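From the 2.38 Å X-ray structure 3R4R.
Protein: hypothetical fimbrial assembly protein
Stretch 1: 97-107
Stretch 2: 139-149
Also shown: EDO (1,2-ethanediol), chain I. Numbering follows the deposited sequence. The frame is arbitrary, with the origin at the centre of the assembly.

Stretch 1 97-107: KVSVLVVANAN
Stretch 2 139-149: ASLLVKIGKSE

Where an antiparallel ladder runs out of paired strand, a side chain can take over the backbone's role, and Asn105 does so here. Its positive phi/psi of 64/34 turns the chain just past the strand and aims CB toward the opposing segment; with chi1 in m (-66°) and chi2 at -33°, Asn105 ND2 donates to Leu142 O at 2.7 Å. Leu142 O also accepts a hydrogen bond from Lys144 NZ at 2.8 Å, through a side chain with chi1 m, chi2 115°, chi3 t and chi4 p.

The ladder itself is regular. Strands 97-104 and 144-149, both extended, run at 168° in the register Ser99-Glu149 to Ala104-Lys144. Val100, Val102 and Ala104 form the hydrogen-bonded pairs with Ser148, Gly146 and Lys144: Val100 N to Ser148 O 2.8 Å, Val102 N to Gly146 O 2.9 Å, Ala104 N to Lys144 O 2.8 Å; in return Ser148 N to Val100 O 2.9 Å, Gly146 N to Val102 O 3.1 Å, Lys144 N to Ala104 O 3.2 Å. CA-H...O contacts fill the intervening positions, as from Ile145 CA to Val102 O at 3.2 Å.

The side chains of Val100, Val102, Ala104, Ser148 and Lys144 lie on one face (Gly146 has none), those of Ser99, Leu101, Val103, Glu149, Lys147 and Ile145 on the opposite face. There Val103 (chi1 t) packs CG1 against Ile145 CG2 at 4.0 Å, while Lys147 (t, t, p, m) starts on this face, and its NZ donates to EDO O1 at 2.8 Å.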

ATOM      1  N   LYS A  97      -4.487  17.720 -21.560  1.00 78.79           N
ATOM      2  CA  LYS A  97      -4.311  16.364 -21.037  1.00 74.19           C
ATOM      3  C   LYS A  97      -3.359  16.391 -19.856  1.00 72.87           C
ATOM      4  O   LYS A  97      -2.242  16.891 -19.983  1.00 72.07           O
ATOM      5  CB  LYS A  97      -3.796  15.426 -22.135  1.00 77.77           C
ATOM      6  N   VAL A  98      -3.816  15.893 -18.686  1.00 65.84           N
ATOM      7  CA  VAL A  98      -3.025  15.888 -17.440  1.00 60.77           C
ATOM      8  C   VAL A  98      -3.097  14.500 -16.734  1.00 56.90           C
ATOM      9  O   VAL A  98      -3.907  13.658 -17.098  1.00 54.48           O
ATOM     10  CB  VAL A  98      -3.480  17.021 -16.456  1.00 63.88           C
ATOM     11  CG1 VAL A  98      -3.042  18.396 -16.937  1.00 64.62           C
ATOM     12  CG2 VAL A  98      -4.982  16.989 -16.191  1.00 65.62           C
ATOM     13  N   SER A  99      -2.220  14.275 -15.746  1.00 52.20           N
ATOM     14  CA  SER A  99      -2.249  13.052 -14.931  1.00 50.57           C
ATOM     15  C   SER A  99      -2.314  13.447 -13.443  1.00 52.34           C
ATOM     16  O   SER A  99      -1.707  14.452 -13.029  1.00 50.89           O
ATOM     17  CB  SER A  99      -1.071  12.110 -15.211  1.00 51.50           C
ATOM     18  OG  SER A  99       0.160  12.494 -14.633  1.00 51.98           O
ATOM     19  N   VAL A 100      -3.080  12.671 -12.658  1.00 47.95           N
ATOM     20  CA  VAL A 100      -3.255  12.918 -11.235  1.00 46.05           C
ATOM     21  C   VAL A 100      -2.713  11.689 -10.451  1.00 45.01           C
ATOM     22  O   VAL A 100      -3.084  10.558 -10.733  1.00 45.09           O
ATOM     23  CB  VAL A 100      -4.741  13.261 -10.882  1.00 53.58           C
ATOM     24  CG1 VAL A 100      -5.741  12.298 -11.521  1.00 56.28           C
ATOM     25  CG2 VAL A 100      -4.967  13.354  -9.376  1.00 51.50           C
ATOM     26  N   LEU A 101      -1.788  11.948  -9.509  1.00 40.80           N
ATOM     27  CA  LEU A 101      -1.149  10.982  -8.593  1.00 39.42           C
ATOM     28  C   LEU A 101      -1.631  11.221  -7.152  1.00 39.65           C
ATOM     29  O   LEU A 101      -1.597  12.354  -6.672  1.00 38.58           O
ATOM     30  CB  LEU A 101       0.407  11.067  -8.662  1.00 38.79           C
ATOM     31  CG  LEU A 101       1.182  10.126  -7.706  1.00 41.58           C
ATOM     32  CD1 LEU A 101       1.219   8.719  -8.235  1.00 42.23           C
ATOM     33  CD2 LEU A 101       2.593  10.587  -7.509  1.00 43.55           C
ATOM     34  N   VAL A 102      -2.076  10.164  -6.468  1.00 35.79           N
ATOM     35  CA  VAL A 102      -2.569  10.292  -5.093  1.00 34.28           C
ATOM     36  C   VAL A 102      -1.695   9.434  -4.152  1.00 35.75           C
ATOM     37  O   VAL A 102      -1.459   8.262  -4.438  1.00 35.54           O
ATOM     38  CB  VAL A 102      -4.075   9.884  -5.021  1.00 39.67           C
ATOM     39  CG1 VAL A 102      -4.620   9.996  -3.600  1.00 38.80           C
ATOM     40  CG2 VAL A 102      -4.929  10.705  -5.991  1.00 41.16           C
ATOM     41  N   VAL A 103      -1.180  10.029  -3.074  1.00 30.87           N
ATOM     42  CA  VAL A 103      -0.437   9.301  -2.037  1.00 29.75           C
ATOM     43  C   VAL A 103      -1.264   9.434  -0.758  1.00 35.36           C
ATOM     44  O   VAL A 103      -1.413  10.544  -0.245  1.00 36.21           O
ATOM     45  CB  VAL A 103       1.044   9.701  -1.833  1.00 32.96           C
ATOM     46  CG1 VAL A 103       1.705   8.820  -0.756  1.00 31.10           C
ATOM     47  CG2 VAL A 103       1.823   9.628  -3.137  1.00 33.25           C
ATOM     48  N   ALA A 104      -1.859   8.328  -0.283  1.00 30.72           N
ATOM     49  CA  ALA A 104      -2.719   8.359   0.896  1.00 29.86           C
ATOM     50  C   ALA A 104      -1.979   7.907   2.158  1.00 34.61           C
ATOM     51  O   ALA A 104      -1.179   6.982   2.099  1.00 33.24           O
ATOM     52  CB  ALA A 104      -3.934   7.476   0.670  1.00 30.21           C
ATOM     53  N   ASN A 105      -2.273   8.584   3.293  1.00 33.02           N
ATOM     54  CA  ASN A 105      -1.852   8.345   4.692  1.00 32.31           C
ATOM     55  C   ASN A 105      -0.349   8.481   4.915  1.00 34.60           C
ATOM     56  O   ASN A 105       0.179   7.861   5.847  1.00 32.71           O
ATOM     57  CB  ASN A 105      -2.280   6.945   5.161  1.00 32.86           C
ATOM     58  CG  ASN A 105      -3.767   6.752   5.250  1.00 26.13           C
ATOM     59  OD1 ASN A 105      -4.537   7.662   5.558  1.00 32.88           O
ATOM     60  ND2 ASN A 105      -4.179   5.539   5.130  1.00 23.89           N
ATOM     61  N   ALA A 106       0.316   9.401   4.177  1.00 34.34           N
ATOM     62  CA  ALA A 106       1.773   9.658   4.296  1.00 32.25           C
ATOM     63  C   ALA A 106       2.067  11.131   4.669  1.00 37.44           C
ATOM     64  O   ALA A 106       3.222  11.477   4.907  1.00 37.49           O
ATOM     65  CB  ALA A 106       2.463   9.304   2.998  1.00 32.39           C
ATOM     66  N   ASN A 107       1.028  11.977   4.777  1.00 35.14           N
ATOM     67  CA  ASN A 107       1.185  13.384   5.163  1.00 36.40           C
ATOM     68  C   ASN A 107       1.694  13.535   6.594  1.00 42.48           C
ATOM     69  O   ASN A 107       1.584  12.621   7.399  1.00 42.15           O
ATOM     70  CB  ASN A 107      -0.159  14.181   5.045  1.00 33.00           C
ATOM     71  CG  ASN A 107      -0.791  14.324   3.685  1.00 46.40           C
ATOM     72  OD1 ASN A 107      -0.266  13.881   2.666  1.00 45.51           O
ATOM     73  ND2 ASN A 107      -1.962  14.957   3.646  1.00 32.69           N
ATOM     74  N   ALA A 139      -3.305  -0.223  11.055  1.00 39.73           N
ATOM     75  CA  ALA A 139      -4.253  -0.685  10.029  1.00 38.48           C
ATOM     76  C   ALA A 139      -5.007   0.484   9.377  1.00 39.36           C
ATOM     77  O   ALA A 139      -5.188   0.481   8.161  1.00 39.39           O
ATOM     78  CB  ALA A 139      -5.253  -1.656  10.647  1.00 39.39           C
ATOM     79  N   SER A 140      -5.393   1.489  10.178  1.00 33.90           N
ATOM     80  CA  SER A 140      -6.139   2.669   9.742  1.00 34.86           C
ATOM     81  C   SER A 140      -5.208   3.786   9.153  1.00 38.37           C
ATOM     82  O   SER A 140      -5.712   4.796   8.665  1.00 36.87           O
ATOM     83  CB  SER A 140      -6.941   3.230  10.917  1.00 41.20           C
ATOM     84  OG  SER A 140      -6.111   3.435  12.047  1.00 51.37           O
ATOM     85  N   LEU A 141      -3.878   3.586   9.147  1.00 35.31           N
ATOM     86  CA  LEU A 141      -2.955   4.568   8.582  1.00 34.33           C
ATOM     87  C   LEU A 141      -1.946   3.829   7.666  1.00 38.17           C
ATOM     88  O   LEU A 141      -0.744   4.021   7.761  1.00 40.35           O
ATOM     89  CB  LEU A 141      -2.260   5.387   9.686  1.00 34.90           C
ATOM     90  CG  LEU A 141      -1.554   6.699   9.253  1.00 41.58           C
ATOM     91  CD1 LEU A 141      -2.566   7.789   8.857  1.00 42.25           C
ATOM     92  CD2 LEU A 141      -0.672   7.228  10.368  1.00 44.52           C
ATOM     93  N   LEU A 142      -2.456   2.969   6.785  1.00 33.73           N
ATOM     94  CA  LEU A 142      -1.668   2.238   5.782  1.00 31.65           C
ATOM     95  C   LEU A 142      -1.595   3.066   4.496  1.00 37.57           C
ATOM     96  O   LEU A 142      -2.615   3.594   4.051  1.00 41.47           O
ATOM     97  CB  LEU A 142      -2.242   0.840   5.500  1.00 30.00           C
ATOM     98  CG  LEU A 142      -2.165  -0.194   6.640  1.00 31.86           C
ATOM     99  CD1 LEU A 142      -3.026  -1.427   6.325  1.00 30.38           C
ATOM    100  CD2 LEU A 142      -0.718  -0.522   7.037  1.00 30.41           C
ATOM    101  N   VAL A 143      -0.403   3.188   3.909  1.00 29.45           N
ATOM    102  CA  VAL A 143      -0.196   4.029   2.746  1.00 28.32           C
ATOM    103  C   VAL A 143      -0.736   3.309   1.501  1.00 34.35           C
ATOM    104  O   VAL A 143      -0.471   2.115   1.284  1.00 34.08           O
ATOM    105  CB  VAL A 143       1.307   4.443   2.576  1.00 30.00           C
ATOM    106  CG1 VAL A 143       1.546   5.204   1.276  1.00 29.39           C
ATOM    107  CG2 VAL A 143       1.784   5.274   3.768  1.00 28.51           C
ATOM    108  N   LYS A 144      -1.494   4.083   0.684  1.00 29.34           N
ATOM    109  CA  LYS A 144      -2.068   3.675  -0.603  1.00 28.54           C
ATOM    110  C   LYS A 144      -1.627   4.665  -1.677  1.00 32.83           C
ATOM    111  O   LYS A 144      -1.420   5.841  -1.373  1.00 30.49           O
ATOM    112  CB  LYS A 144      -3.602   3.559  -0.555  1.00 31.76           C
ATOM    113  CG  LYS A 144      -4.176   2.603   0.494  1.00 37.88           C
ATOM    114  CD  LYS A 144      -4.988   3.392   1.519  1.00 44.48           C
ATOM    115  CE  LYS A 144      -5.691   2.531   2.559  1.00 40.95           C
ATOM    116  NZ  LYS A 144      -4.747   1.860   3.500  1.00 30.53           N
ATOM    117  N   ILE A 145      -1.422   4.197  -2.915  1.00 31.41           N
ATOM    118  CA  ILE A 145      -0.981   5.085  -3.999  1.00 32.54           C
ATOM    119  C   ILE A 145      -1.751   4.725  -5.302  1.00 38.72           C
ATOM    120  O   ILE A 145      -2.093   3.576  -5.521  1.00 38.56           O
ATOM    121  CB  ILE A 145       0.580   5.054  -4.224  1.00 35.00           C
ATOM    122  CG1 ILE A 145       1.081   3.642  -4.655  1.00 35.53           C
ATOM    123  CG2 ILE A 145       1.374   5.578  -2.998  1.00 32.67           C
ATOM    124  CD1 ILE A 145       2.526   3.617  -5.127  1.00 30.69           C
ATOM    125  N   GLY A 146      -2.008   5.724  -6.135  1.00 37.19           N
ATOM    126  CA  GLY A 146      -2.702   5.543  -7.405  1.00 39.09           C
ATOM    127  C   GLY A 146      -2.399   6.638  -8.403  1.00 42.16           C
ATOM    128  O   GLY A 146      -2.014   7.733  -8.008  1.00 40.43           O
ATOM    129  N   LYS A 147      -2.584   6.356  -9.708  1.00 43.07           N
ATOM    130  CA  LYS A 147      -2.363   7.342 -10.783  1.00 45.70           C
ATOM    131  C   LYS A 147      -3.406   7.175 -11.911  1.00 52.68           C
ATOM    132  O   LYS A 147      -3.703   6.050 -12.320  1.00 52.67           O
ATOM    133  CB  LYS A 147      -0.939   7.238 -11.365  1.00 47.98           C
ATOM    134  CG  LYS A 147      -0.505   8.471 -12.164  1.00 55.56           C
ATOM    135  CD  LYS A 147       0.930   8.393 -12.731  1.00 65.53           C
ATOM    136  CE  LYS A 147       1.134   7.547 -13.980  1.00 88.28           C
ATOM    137  NZ  LYS A 147       0.799   6.105 -13.801  1.00106.03           N
ATOM    138  N   SER A 148      -3.950   8.306 -12.412  1.00 51.36           N
ATOM    139  CA  SER A 148      -4.925   8.308 -13.509  1.00 54.38           C
ATOM    140  C   SER A 148      -4.673   9.470 -14.477  1.00 58.92           C
ATOM    141  O   SER A 148      -4.277  10.556 -14.062  1.00 54.89           O
ATOM    142  CB  SER A 148      -6.354   8.380 -12.981  1.00 58.75           C
ATOM    143  OG  SER A 148      -6.668   7.243 -12.195  1.00 72.84           O
ATOM    144  N   GLU A 149      -4.920   9.228 -15.767  1.00 60.54           N
ATOM    145  CA  GLU A 149      -4.762  10.202 -16.843  1.00 63.26           C
ATOM    146  C   GLU A 149      -6.136  10.712 -17.278  1.00 71.78           C
ATOM    147  O   GLU A 149      -7.075   9.916 -17.408  1.00 72.84           O
ATOM    148  CB  GLU A 149      -3.992   9.587 -18.025  1.00 66.63           C
ATOM    149  CG  GLU A 149      -2.481   9.468 -17.822  1.00 79.60           C
ATOM    150  CD  GLU A 149      -1.903   8.590 -16.722  1.00114.68           C
ATOM    151  OE1 GLU A 149      -2.554   7.597 -16.323  1.00118.28           O
ATOM    152  OE2 GLU A 149      -0.745   8.852 -16.322  1.00115.93           O
TER
HETATM  153  C1  EDO I 326       3.637   4.442 -14.926  1.00 77.22           C
HETATM  154  O1  EDO I 326       3.344   4.983 -13.635  1.00 78.12           O
HETATM  155  C2  EDO I 326       3.828   5.578 -15.929  1.00 75.41           C
HETATM  156  O2  EDO I 326       4.103   5.023 -17.223  1.00 77.23           O